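Local coordinates for protein citryl-CoA lyase (Hydrogenobacter thermophilus, PDB 6HXP) that binds coenzyme A and, as a citryl-CoA lyase of the citrate synthase family, probably cleaves citryl-CoA into acetyl-CoA and oxaloacetate, at residues 47-52 with 158-163; 62-67 with 212-217; 73-78 with 222-227; 162-167 with 196-201. All coordinates share one frame; numbering follows the deposited sequence. Where two conformers were deposited one is given.

Contact 1: 47-52 with 158-163; sequences TERESR and VLEFYG
Arg49 holds its CG anti to the carbonyl carbon (chi1 -71°) and then runs extended as far as NE, which carries that nitrogen to the carbonyl oxygen of Leu159 at the Schellman motif closing helix 147-158. Arg49 NE donates to Leu159 O at 2.7 Å. The approach is nearly head-on to the carbonyl, with a C=O...N angle of 170°, but the bond bends at the hydrogen (131°) and the oxygen is tilted out of the guanidinium plane. Glu160, the positive-phi residue of that turn, adds charge to the grip: its OE1 lies 3.6 Å from Arg49 NH2, a long salt bridge. One turn further along helix 48-60, Arg52 serves the apolar part of the contact. Its aliphatic stem crosses the leucine at a slant, with Arg52 CB 3.6 Å from Leu159 CD1 and Arg52 CD 3.8 Å from Leu159 CD2. Phe161 approaches the backbone more loosely, its CD2 standing 4.3 Å from Arg49 O, while the ring also packs on Met53 and Ile195. The contact is a surface one, joining the first turn of helix 48-60 to the loop ahead of helix 164-180. That first turn is closed by a capping box: Glu50 N donates to Thr47 OG1 at 3.1 Å, and Thr47 N returns a bond of 2.8 Å to Glu50 OE1.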
loop_
_atom_site.group_PDB
_atom_site.type_symbol
_atom_site.label_atom_id
_atom_site.label_comp_id
_atom_site.label_asym_id
_atom_site.label_seq_id
_atom_site.Cartn_x
_atom_site.Cartn_y
_atom_site.Cartn_z
ATOM N N THR A 47 23.935 3.967 24.118
ATOM C CA THR A 47 24.749 3.485 25.215
ATOM C C THR A 47 24.635 1.933 25.252
ATOM O O THR A 47 23.828 1.344 24.533
ATOM C CB THR A 47 24.268 4.039 26.546
ATOM O OG1 THR A 47 22.972 3.507 26.840
ATOM C CG2 THR A 47 24.219 5.550 26.594
ATOM N N GLU A 48 25.420 1.280 26.113
ATOM C CA GLU A 48 25.319 -0.170 26.212
ATOM C C GLU A 48 23.939 -0.587 26.718
ATOM O O GLU A 48 23.354 -1.538 26.209
ATOM C CB GLU A 48 26.369 -0.729 27.170
ATOM C CG GLU A 48 27.787 -0.577 26.653
ATOM C CD GLU A 48 28.849 -1.233 27.507
ATOM O OE1 GLU A 48 28.503 -1.901 28.510
ATOM O OE2 GLU A 48 30.038 -1.095 27.147
ATOM N N ARG A 49 23.384 0.159 27.695
ATOM C CA ARG A 49 22.062 -0.188 28.219
ATOM C C ARG A 49 20.966 0.057 27.190
ATOM O O ARG A 49 20.066 -0.768 27.042
ATOM C CB ARG A 49 21.781 0.597 29.477
ATOM C CG ARG A 49 22.633 0.110 30.653
ATOM C CD ARG A 49 22.564 1.037 31.861
ATOM N NE ARG A 49 23.341 0.577 33.035
ATOM C CZ ARG A 49 24.647 0.773 33.205
ATOM N NH1 ARG A 49 25.360 1.400 32.273
ATOM N NH2 ARG A 49 25.256 0.337 34.309
ATOM N N GLU A 50 21.048 1.153 26.443
ATOM C CA GLU A 50 20.076 1.415 25.375
ATOM C C GLU A 50 20.138 0.334 24.317
ATOM O O GLU A 50 19.112 -0.071 23.764
ATOM C CB GLU A 50 20.365 2.777 24.725
ATOM C CG GLU A 50 20.022 3.965 25.612
ATOM C CD GLU A 50 20.591 5.299 25.157
ATOM O OE1 GLU A 50 21.477 5.314 24.287
ATOM O OE2 GLU A 50 20.245 6.337 25.754
ATOM N N SER A 51 21.344 -0.103 23.987
ATOM C CA SER A 51 21.540 -1.127 22.948
ATOM C C SER A 51 20.817 -2.402 23.364
ATOM O O SER A 51 20.064 -2.967 22.574
ATOM C CB SER A 51 23.019 -1.451 22.770
ATOM O OG SER A 51 23.764 -0.338 22.279
ATOM N N ARG A 52 21.028 -2.859 24.586
ATOM C CA ARG A 52 20.372 -4.078 25.067
ATOM C C ARG A 52 18.864 -3.924 25.116
ATOM O O ARG A 52 18.114 -4.857 24.780
ATOM C CB ARG A 52 20.918 -4.416 26.456
ATOM C CG ARG A 52 22.343 -4.910 26.326
ATOM C CD ARG A 52 23.047 -5.215 27.627
ATOM N NE ARG A 52 24.436 -5.606 27.365
ATOM C CZ ARG A 52 25.154 -6.424 28.128
ATOM N NH1 ARG A 52 24.627 -6.957 29.223
ATOM N NH2 ARG A 52 26.409 -6.709 27.804
ATOM N N VAL A 158 17.438 -5.263 35.723
ATOM C CA VAL A 158 18.752 -5.940 35.828
ATOM C C VAL A 158 19.870 -5.059 35.252
ATOM O O VAL A 158 20.991 -5.031 35.782
ATOM C CB VAL A 158 18.724 -7.355 35.172
ATOM C CG1 VAL A 158 20.135 -7.917 34.949
ATOM C CG2 VAL A 158 17.904 -8.318 36.025
ATOM N N LEU A 159 19.543 -4.325 34.185
ATOM C CA LEU A 159 20.491 -3.460 33.497
ATOM C C LEU A 159 20.641 -2.107 34.123
ATOM O O LEU A 159 21.492 -1.356 33.663
ATOM C CB LEU A 159 20.037 -3.278 32.048
ATOM C CG LEU A 159 20.068 -4.522 31.176
ATOM C CD1 LEU A 159 19.593 -4.184 29.795
ATOM C CD2 LEU A 159 21.468 -5.112 31.090
ATOM N N GLU A 160 19.793 -1.741 35.111
ATOM C CA GLU A 160 19.799 -0.425 35.744
ATOM C C GLU A 160 19.386 0.651 34.731
ATOM O O GLU A 160 19.810 1.794 34.835
ATOM C CB GLU A 160 21.120 -0.105 36.436
ATOM C CG GLU A 160 21.469 -1.154 37.467
ATOM C CD GLU A 160 22.764 -0.841 38.175
ATOM O OE1 GLU A 160 23.796 -0.695 37.481
ATOM O OE2 GLU A 160 22.731 -0.671 39.412
ATOM N N PHE A 161 18.577 0.254 33.765
ATOM C CA PHE A 161 17.995 1.120 32.754
ATOM C C PHE A 161 16.666 1.693 33.248
ATOM O O PHE A 161 16.312 2.821 32.917
ATOM C CB PHE A 161 17.776 0.318 31.459
ATOM C CG PHE A 161 16.959 1.025 30.421
ATOM C CD1 PHE A 161 15.579 0.932 30.420
ATOM C CD2 PHE A 161 17.567 1.732 29.415
ATOM C CE1 PHE A 161 14.824 1.584 29.449
ATOM C CE2 PHE A 161 16.817 2.327 28.413
ATOM C CZ PHE A 161 15.455 2.273 28.454
ATOM N N TYR A 162 15.909 0.892 33.998
ATOM C CA TYR A 162 14.625 1.276 34.565
ATOM C C TYR A 162 14.733 2.641 35.224
ATOM O O TYR A 162 15.533 2.825 36.140
ATOM C CB TYR A 162 14.187 0.198 35.562
ATOM C CG TYR A 162 12.779 0.333 36.086
ATOM C CD1 TYR A 162 12.486 1.195 37.136
ATOM C CD2 TYR A 162 11.763 -0.478 35.607
ATOM C CE1 TYR A 162 11.212 1.238 37.700
ATOM C CE2 TYR A 162 10.499 -0.467 36.182
ATOM C CZ TYR A 162 10.207 0.438 37.183
ATOM O OH TYR A 162 8.951 0.450 37.737
ATOM N N GLY A 163 13.918 3.583 34.758
ATOM C CA GLY A 163 13.952 4.944 35.262
ATOM C C GLY A 163 12.586 5.540 35.489
ATOM O O GLY A 163 11.614 4.818 35.713
#

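Contact 2: 62-67 with 212-217; sequences IDHGIA and IGRVPG
Asp63, whose carboxylate rests against Gly217, has OD2 held by three groups: Gly65 N at 2.9 Å, closing an Asx turn, His221 NE2, and Thr10 OG1 of the second subunit. The turn shapes the loop between helices 48-60 and 69-79 where it crosses the kinked middle of helix 206-228. The other oxygen, Asp63 OD1, lies 3.3 Å from Gly217 CA; a side chain on Gly217 would run into it and into Ile62 O. Arg214 has CG anti to its backbone N and then bends at chi2 and chi3, turning CD and NE toward the loop. One guanidinium face lies on the backbone: His64 N sits over its centre, 3.8 Å above the plane, with Asp63 C nearer the rim, while NE is hydrogen-bonded to Val61 O. An alanine in place of Arg214 would probably leave Val61 O without this donor and open a gap beneath the Asp63-His64 backbone. Gly213 O is buried at the kink, where Pro216 has no N-H to give and Gly217 N makes no bond back to the preceding turn. Gly213 O has no hydrogen-bond partner in the model, but Ile62 CA points its hydrogen straight at it from 3.2 Å, at 174°.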
loop_
_atom_site.group_PDB
_atom_site.type_symbol
_atom_site.label_atom_id
_atom_site.label_comp_id
_atom_site.label_asym_id
_atom_site.label_seq_id
_atom_site.Cartn_x
_atom_site.Cartn_y
_atom_site.Cartn_z
ATOM N N ILE A 62 8.338 -9.388 17.391
ATOM C CA ILE A 62 8.737 -9.879 16.072
ATOM C C ILE A 62 7.625 -10.559 15.291
ATOM O O ILE A 62 7.582 -10.438 14.056
ATOM C CB ILE A 62 10.000 -10.738 16.175
ATOM C CG1 ILE A 62 10.615 -10.880 14.784
ATOM C CG2 ILE A 62 9.754 -12.092 16.832
ATOM C CD1 ILE A 62 12.022 -11.382 14.818
ATOM N N ASP A 63 6.694 -11.229 15.983
ATOM C CA ASP A 63 5.549 -11.819 15.286
ATOM C C ASP A 63 4.454 -12.125 16.289
ATOM O O ASP A 63 4.716 -12.291 17.474
ATOM C CB ASP A 63 5.904 -13.118 14.508
ATOM C CG ASP A 63 4.860 -13.459 13.454
ATOM O OD1 ASP A 63 4.569 -12.593 12.599
ATOM O OD2 ASP A 63 4.251 -14.575 13.549
ATOM N N HIS A 64 3.223 -12.229 15.795
ATOM C CA HIS A 64 2.100 -12.589 16.666
ATOM C C HIS A 64 1.193 -13.586 15.984
ATOM O O HIS A 64 0.006 -13.656 16.287
ATOM C CB HIS A 64 1.325 -11.342 17.118
ATOM C CG HIS A 64 0.619 -11.558 18.430
ATOM N ND1 HIS A 64 -0.740 -11.865 18.491
ATOM C CD2 HIS A 64 1.129 -11.639 19.670
ATOM C CE1 HIS A 64 -1.014 -12.034 19.778
ATOM N NE2 HIS A 64 0.074 -11.890 20.528
ATOM N N GLY A 65 1.729 -14.307 15.016
ATOM C CA GLY A 65 1.006 -15.355 14.331
ATOM C C GLY A 65 0.140 -14.853 13.194
ATOM O O GLY A 65 0.264 -13.728 12.711
ATOM N N ILE A 66 -0.674 -15.775 12.671
ATOM C CA ILE A 66 -1.478 -15.499 11.506
ATOM C C ILE A 66 -2.778 -14.792 11.830
ATOM O O ILE A 66 -3.381 -14.234 10.900
ATOM C CB ILE A 66 -1.656 -16.820 10.718
ATOM C CG1 ILE A 66 -2.041 -16.613 9.289
ATOM C CG2 ILE A 66 -2.621 -17.761 11.426
ATOM C CD1 ILE A 66 -1.861 -17.927 8.469
ATOM N N ALA A 67 -3.192 -14.691 13.091
ATOM C CA ALA A 67 -4.470 -14.123 13.412
ATOM C C ALA A 67 -4.666 -12.620 13.280
ATOM O O ALA A 67 -5.790 -12.245 13.013
ATOM C CB ALA A 67 -4.884 -14.528 14.800
ATOM N N ILE A 212 9.254 -1.741 12.703
ATOM C CA ILE A 212 10.574 -2.311 12.490
ATOM C C ILE A 212 10.656 -3.729 13.080
ATOM O O ILE A 212 11.219 -4.608 12.436
ATOM C CB ILE A 212 11.638 -1.399 13.120
ATOM C CG1 ILE A 212 11.747 -0.122 12.329
ATOM C CG2 ILE A 212 13.015 -2.115 13.214
ATOM C CD1 ILE A 212 12.493 1.025 13.063
ATOM N N GLY A 213 10.101 -3.900 14.253
ATOM C CA GLY A 213 10.134 -5.187 14.940
ATOM C C GLY A 213 9.306 -6.231 14.260
ATOM O O GLY A 213 9.708 -7.395 14.241
ATOM N N ARG A 214 8.127 -5.868 13.773
ATOM C CA ARG A 214 7.170 -6.854 13.206
ATOM C C ARG A 214 7.397 -7.192 11.742
ATOM O O ARG A 214 6.945 -8.248 11.260
ATOM C CB ARG A 214 5.752 -6.363 13.431
ATOM C CG ARG A 214 4.613 -7.230 12.903
ATOM C CD ARG A 214 4.579 -8.622 13.485
ATOM N NE ARG A 214 4.481 -8.599 14.947
ATOM C CZ ARG A 214 3.370 -8.436 15.662
ATOM N NH1 ARG A 214 2.171 -8.385 15.061
ATOM N NH2 ARG A 214 3.436 -8.360 16.989
ATOM N N VAL A 215 8.053 -6.301 10.975
ATOM C CA VAL A 215 8.263 -6.593 9.551
ATOM C C VAL A 215 8.945 -7.947 9.325
ATOM O O VAL A 215 8.549 -8.627 8.378
ATOM C CB VAL A 215 8.992 -5.404 8.861
ATOM C CG1 VAL A 215 9.758 -5.841 7.615
ATOM C CG2 VAL A 215 7.968 -4.335 8.495
ATOM N N PRO A 216 9.913 -8.409 10.129
ATOM C CA PRO A 216 10.441 -9.752 9.895
ATOM C C PRO A 216 9.350 -10.824 9.955
ATOM O O PRO A 216 9.379 -11.745 9.160
ATOM C CB PRO A 216 11.482 -9.935 10.978
ATOM C CG PRO A 216 11.943 -8.513 11.295
ATOM C CD PRO A 216 10.661 -7.709 11.191
ATOM N N GLY A 217 8.421 -10.709 10.883
ATOM C CA GLY A 217 7.302 -11.641 10.948
ATOM C C GLY A 217 6.448 -11.555 9.688
ATOM O O GLY A 217 6.047 -12.588 9.128
#

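Contact 3: 73-78 with 222-227; sequences AARSVA and VYEELT
Charged contacts dominate between Arg75 and the glutamates Glu224 and Glu225. Arg75 bends at chi3 and presents its guanidinium edge to both. NE and NH2 take Glu225 OE1 side-on, with Arg75 NE 2.8 Å and Arg75 NH2 3.0 Å from that single oxygen, which meets NE with its anti lone pair and NH2 from above the carboxylate plane. The two planes stand steeply to one another, 81° apart. Arg75 NH1 makes a nearly straight bond (171°) of 2.8 Å to the anti lone pair of Glu224 OE1, and it also bonds His221 ND1. Both acids have further partners: Lys234 pairs with Glu225 OE2, while Thr7 and Gly8 of the second subunit bond Glu224. An alanine at Arg75 would probably leave both carboxylates without the guanidinium they share, relying on the partners just named.

Apolar contacts line the rest of the interface. Ala74 CB touches Val222 CG2 at 3.7 Å, and Ala78 CB packs against both Val222 CG1 (4.0 Å) and Leu226 CD2 (3.9 Å). Small alanines suit the axis separation of 8.9 Å and the crossing angle of -32°. A salt-bridge network thus flanks an alanine-lined seam between helices 69-79 and 206-228 running in broadly the same direction, a helix-helix packing within the mainly helical citrate synthase fold.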
loop_
_atom_site.group_PDB
_atom_site.type_symbol
_atom_site.label_atom_id
_atom_site.label_comp_id
_atom_site.label_asym_id
_atom_site.label_seq_id
_atom_site.Cartn_x
_atom_site.Cartn_y
_atom_site.Cartn_z
ATOM N N ALA A 73 -4.088 -9.454 6.061
ATOM C CA ALA A 73 -3.949 -8.572 4.879
ATOM C C ALA A 73 -2.727 -8.930 4.050
ATOM O O ALA A 73 -2.791 -9.016 2.824
ATOM C CB ALA A 73 -3.900 -7.105 5.298
ATOM N N ALA A 74 -1.582 -9.114 4.717
ATOM C CA ALA A 74 -0.347 -9.449 3.992
ATOM C C ALA A 74 -0.474 -10.730 3.198
ATOM O O ALA A 74 -0.091 -10.812 2.032
ATOM C CB ALA A 74 0.806 -9.596 4.981
ATOM N N ARG A 75 -1.019 -11.770 3.840
ATOM C CA ARG A 75 -1.154 -13.048 3.173
ATOM C C ARG A 75 -2.235 -13.045 2.090
ATOM O O ARG A 75 -2.070 -13.691 1.061
ATOM C CB ARG A 75 -1.413 -14.152 4.210
ATOM C CG ARG A 75 -0.222 -14.313 5.152
ATOM C CD ARG A 75 -0.413 -15.389 6.231
ATOM N NE ARG A 75 -0.192 -16.671 5.606
ATOM C CZ ARG A 75 0.654 -17.663 5.945
ATOM N NH1 ARG A 75 1.430 -17.582 7.062
ATOM N NH2 ARG A 75 0.712 -18.747 5.210
ATOM N N SER A 76 -3.314 -12.294 2.278
ATOM C CA SER A 76 -4.373 -12.171 1.263
ATOM C C SER A 76 -3.813 -11.435 0.039
ATOM O O SER A 76 -4.035 -11.879 -1.088
ATOM C CB SER A 76 -5.598 -11.432 1.807
ATOM O OG SER A 76 -6.159 -12.194 2.861
ATOM N N VAL A 77 -3.053 -10.356 0.223
ATOM C CA VAL A 77 -2.421 -9.685 -0.910
ATOM C C VAL A 77 -1.433 -10.626 -1.628
ATOM O O VAL A 77 -1.438 -10.707 -2.844
ATOM C CB VAL A 77 -1.793 -8.371 -0.447
ATOM C CG1 VAL A 77 -0.838 -7.812 -1.481
ATOM C CG2 VAL A 77 -2.905 -7.362 -0.161
ATOM N N ALA A 78 -0.635 -11.389 -0.871
ATOM C CA ALA A 78 0.258 -12.352 -1.487
ATOM C C ALA A 78 -0.544 -13.378 -2.304
ATOM O O ALA A 78 -0.158 -13.712 -3.440
ATOM C CB ALA A 78 1.027 -13.087 -0.395
ATOM N N VAL A 222 4.444 -13.761 4.533
ATOM C CA VAL A 222 4.247 -13.619 3.105
ATOM C C VAL A 222 5.033 -14.666 2.334
ATOM O O VAL A 222 4.536 -15.271 1.388
ATOM C CB VAL A 222 4.596 -12.185 2.672
ATOM C CG1 VAL A 222 4.576 -12.051 1.141
ATOM C CG2 VAL A 222 3.632 -11.213 3.299
ATOM N N TYR A 223 6.268 -14.905 2.755
ATOM C CA TYR A 223 7.076 -15.941 2.100
ATOM C C TYR A 223 6.364 -17.304 2.239
ATOM O O TYR A 223 6.319 -18.096 1.299
ATOM C CB TYR A 223 8.483 -15.979 2.726
ATOM C CG TYR A 223 9.317 -17.143 2.249
ATOM C CD1 TYR A 223 9.980 -17.105 1.025
ATOM C CD2 TYR A 223 9.400 -18.306 2.995
ATOM C CE1 TYR A 223 10.744 -18.197 0.588
ATOM C CE2 TYR A 223 10.054 -19.432 2.506
ATOM C CZ TYR A 223 10.754 -19.356 1.324
ATOM O OH TYR A 223 11.421 -20.502 0.925
ATOM N N GLU A 224 5.874 -17.622 3.428
ATOM C CA GLU A 224 5.181 -18.885 3.641
ATOM C C GLU A 224 3.946 -18.983 2.738
ATOM O O GLU A 224 3.718 -20.014 2.081
ATOM C CB GLU A 224 4.815 -19.037 5.122
ATOM C CG GLU A 224 4.249 -20.412 5.427
ATOM C CD GLU A 224 3.928 -20.606 6.886
ATOM O OE1 GLU A 224 3.169 -19.796 7.448
ATOM O OE2 GLU A 224 4.469 -21.568 7.488
ATOM N N GLU A 225 3.163 -17.892 2.638
ATOM C CA GLU A 225 1.980 -17.929 1.790
ATOM C C GLU A 225 2.389 -18.173 0.306
ATOM O O GLU A 225 1.749 -18.957 -0.395
ATOM C CB GLU A 225 1.217 -16.609 1.881
ATOM C CG GLU A 225 -0.142 -16.639 1.193
ATOM C CD GLU A 225 -1.175 -17.527 1.861
ATOM O OE1 GLU A 225 -1.131 -17.660 3.111
ATOM O OE2 GLU A 225 -2.053 -18.075 1.144
ATOM N N LEU A 226 3.421 -17.479 -0.164
ATOM C CA LEU A 226 3.844 -17.599 -1.560
ATOM C C LEU A 226 4.435 -18.942 -1.932
ATOM O O LEU A 226 4.355 -19.310 -3.103
ATOM C CB LEU A 226 4.859 -16.513 -1.899
ATOM C CG LEU A 226 4.328 -15.074 -1.915
ATOM C CD1 LEU A 226 5.466 -14.069 -2.093
ATOM C CD2 LEU A 226 3.263 -14.901 -3.027
ATOM N N THR A 227 5.064 -19.637 -0.982
ATOM C CA THR A 227 5.787 -20.869 -1.265
ATOM C C THR A 227 5.087 -22.110 -0.814
ATOM O O THR A 227 5.525 -23.205 -1.202
ATOM C CB THR A 227 7.196 -20.787 -0.643
ATOM O OG1 THR A 227 7.097 -20.714 0.786
ATOM C CG2 THR A 227 8.008 -19.630 -1.226
#

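Contact 4: 162-167 with 196-201; sequences YGEHCK and ASEMGF
Glu198 reaches the start of helix 164-180 by a bent chain: CG lies anti to the backbone N (chi1 -153°), and the turn at chi2 (81°) swings CD toward the first-turn N-H groups. Each carboxylate oxygen then serves two donors. OE2 takes His165 N at 3.0 Å through its syn lone pair and His165 ND1 at 2.9 Å from above the carboxylate plane, both from the same face. OE1 receives Cys166 N at 2.9 Å on the syn side, and a weak bond from Gly163 N. The negative group faces the N-terminal end of the helix, which would probably stabilise its charge. With CG beside the backbone N (chi1 -65°), the His165 ring starts on the side of its own N-H, and ND1 reaches the same OE2, which lies near the ring plane; this His-carboxylate bond helps to set the ring's rotation. Ser197 O lies over one face of that ring, 3.7 Å above the plane and offset toward the rim, and Ser197 CB makes an off-centre CH-pi contact 4.2 Å from its centroid. At the N-cap position, Gly163 CA comes within 3.4 Å of Glu198 CD, where a side chain directed at Glu198 would clash. The contact joins the end of helix 188-198 to the beginning of helix 164-180, with Ile110 and Val114 of helix 101-116 against His165 and Met153 of helix 147-158 against Cys166.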
loop_
_atom_site.group_PDB
_atom_site.type_symbol
_atom_site.label_atom_id
_atom_site.label_comp_id
_atom_site.label_asym_id
_atom_site.label_seq_id
_atom_site.Cartn_x
_atom_site.Cartn_y
_atom_site.Cartn_z
ATOM N N TYR A 162 15.909 0.892 33.998
ATOM C CA TYR A 162 14.625 1.276 34.565
ATOM C C TYR A 162 14.733 2.641 35.224
ATOM O O TYR A 162 15.533 2.825 36.140
ATOM C CB TYR A 162 14.187 0.198 35.562
ATOM C CG TYR A 162 12.779 0.333 36.086
ATOM C CD1 TYR A 162 12.486 1.195 37.136
ATOM C CD2 TYR A 162 11.763 -0.478 35.607
ATOM C CE1 TYR A 162 11.212 1.238 37.700
ATOM C CE2 TYR A 162 10.499 -0.467 36.182
ATOM C CZ TYR A 162 10.207 0.438 37.183
ATOM O OH TYR A 162 8.951 0.450 37.737
ATOM N N GLY A 163 13.918 3.583 34.758
ATOM C CA GLY A 163 13.952 4.944 35.262
ATOM C C GLY A 163 12.586 5.540 35.489
ATOM O O GLY A 163 11.614 4.818 35.713
ATOM N N GLU A 164 12.525 6.853 35.422
ATOM C CA GLU A 164 11.319 7.619 35.755
ATOM C C GLU A 164 10.111 7.271 34.895
ATOM O O GLU A 164 8.997 7.216 35.410
ATOM C CB GLU A 164 11.592 9.140 35.704
ATOM C CG GLU A 164 12.022 9.690 34.355
ATOM C CD GLU A 164 12.427 11.153 34.358
ATOM O OE1 GLU A 164 12.161 11.837 35.369
ATOM O OE2 GLU A 164 12.993 11.623 33.344
ATOM N N HIS A 165 10.335 7.010 33.592
ATOM C CA HIS A 165 9.237 6.644 32.699
ATOM C C HIS A 165 8.700 5.239 32.970
ATOM O O HIS A 165 7.490 5.030 32.989
ATOM C CB HIS A 165 9.622 6.840 31.225
ATOM C CG HIS A 165 9.878 8.278 30.871
ATOM N ND1 HIS A 165 11.160 8.824 30.928
ATOM C CD2 HIS A 165 9.011 9.244 30.502
ATOM C CE1 HIS A 165 11.021 10.106 30.595
ATOM N NE2 HIS A 165 9.752 10.407 30.325
ATOM N N CYS A 166 9.598 4.280 33.184
ATOM C CA CYS A 166 9.193 2.913 33.541
ATOM C C CYS A 166 8.422 2.938 34.862
ATOM O O CYS A 166 7.371 2.290 34.997
ATOM C CB CYS A 166 10.395 1.998 33.640
ATOM S SG CYS A 166 11.187 1.659 32.062
ATOM N N LYS A 167 8.946 3.685 35.857
ATOM C CA LYS A 167 8.312 3.792 37.186
ATOM C C LYS A 167 6.923 4.380 37.087
ATOM O O LYS A 167 5.982 3.841 37.681
ATOM C CB LYS A 167 9.169 4.657 38.125
ATOM C CG LYS A 167 8.586 4.805 39.530
ATOM C CD LYS A 167 9.524 5.559 40.430
ATOM C CE LYS A 167 8.881 6.140 41.688
ATOM N NZ LYS A 167 7.873 5.231 42.277
ATOM N N ALA A 196 10.803 3.154 25.326
ATOM C CA ALA A 196 11.191 4.087 24.275
ATOM C C ALA A 196 11.207 5.514 24.839
ATOM O O ALA A 196 12.045 6.327 24.454
ATOM C CB ALA A 196 10.232 3.996 23.098
ATOM N N SER A 197 10.303 5.822 25.765
ATOM C CA SER A 197 10.296 7.140 26.412
ATOM C C SER A 197 11.500 7.328 27.294
ATOM O O SER A 197 12.101 8.400 27.305
ATOM C CB SER A 197 9.007 7.344 27.199
ATOM O OG SER A 197 7.853 7.320 26.367
ATOM N N GLU A 198 11.899 6.262 28.009
ATOM C CA GLU A 198 13.102 6.282 28.854
ATOM C C GLU A 198 14.337 6.608 28.010
ATOM O O GLU A 198 15.283 7.239 28.528
ATOM C CB GLU A 198 13.286 4.950 29.584
ATOM C CG GLU A 198 14.041 5.090 30.889
ATOM C CD GLU A 198 13.111 5.559 31.986
ATOM O OE1 GLU A 198 12.423 4.692 32.576
ATOM O OE2 GLU A 198 12.914 6.787 32.116
ATOM N N MET A 199 14.367 6.135 26.735
ATOM C CA MET A 199 15.436 6.405 25.754
ATOM C C MET A 199 15.368 7.832 25.177
ATOM O O MET A 199 16.239 8.193 24.396
ATOM C CB MET A 199 15.355 5.424 24.558
ATOM C CG MET A 199 15.690 3.999 24.891
ATOM S SD MET A 199 15.266 2.931 23.532
ATOM C CE MET A 199 15.736 1.329 24.160
ATOM N N GLY A 200 14.328 8.612 25.493
ATOM C CA GLY A 200 14.185 9.958 24.978
ATOM C C GLY A 200 13.597 10.084 23.582
ATOM O O GLY A 200 13.734 11.148 22.963
ATOM N N PHE A 201 12.926 9.040 23.067
ATOM C CA PHE A 201 12.301 9.135 21.776
ATOM C C PHE A 201 10.994 9.895 21.837
ATOM O O PHE A 201 10.261 9.813 22.821
ATOM C CB PHE A 201 12.042 7.754 21.183
ATOM C CG PHE A 201 13.313 7.109 20.667
ATOM C CD1 PHE A 201 13.922 7.571 19.500
ATOM C CD2 PHE A 201 13.844 5.982 21.286
ATOM C CE1 PHE A 201 15.041 6.935 18.975
ATOM C CE2 PHE A 201 14.960 5.338 20.741
ATOM C CZ PHE A 201 15.552 5.830 19.605
#

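How the contacts relate
Contacts 1 and 4 are neighbours, sharing Tyr162 and Gly163 and touching where Phe161 packs on Glu198 and Met199. Contacts 2 and 3 form the other pair, both on helix 206-228 and in touch through Ile66 and Arg75. Chemistry varies with place as well as depth. Contact 1 lies at the surface, with an arginine-to-carbonyl hydrogen bond, a long salt bridge and aliphatic packing; contact 4 is partly buried and directs one carboxylate at several N-H groups. Contacts 2 and 3 are buried and both meet the second subunit, yet one packs a loop on a glycine-rich kink while the other sets charges beside alanines. Contacts 1 and 3 lie on opposite sides of the chain's centre, their centres about 37 Å apart.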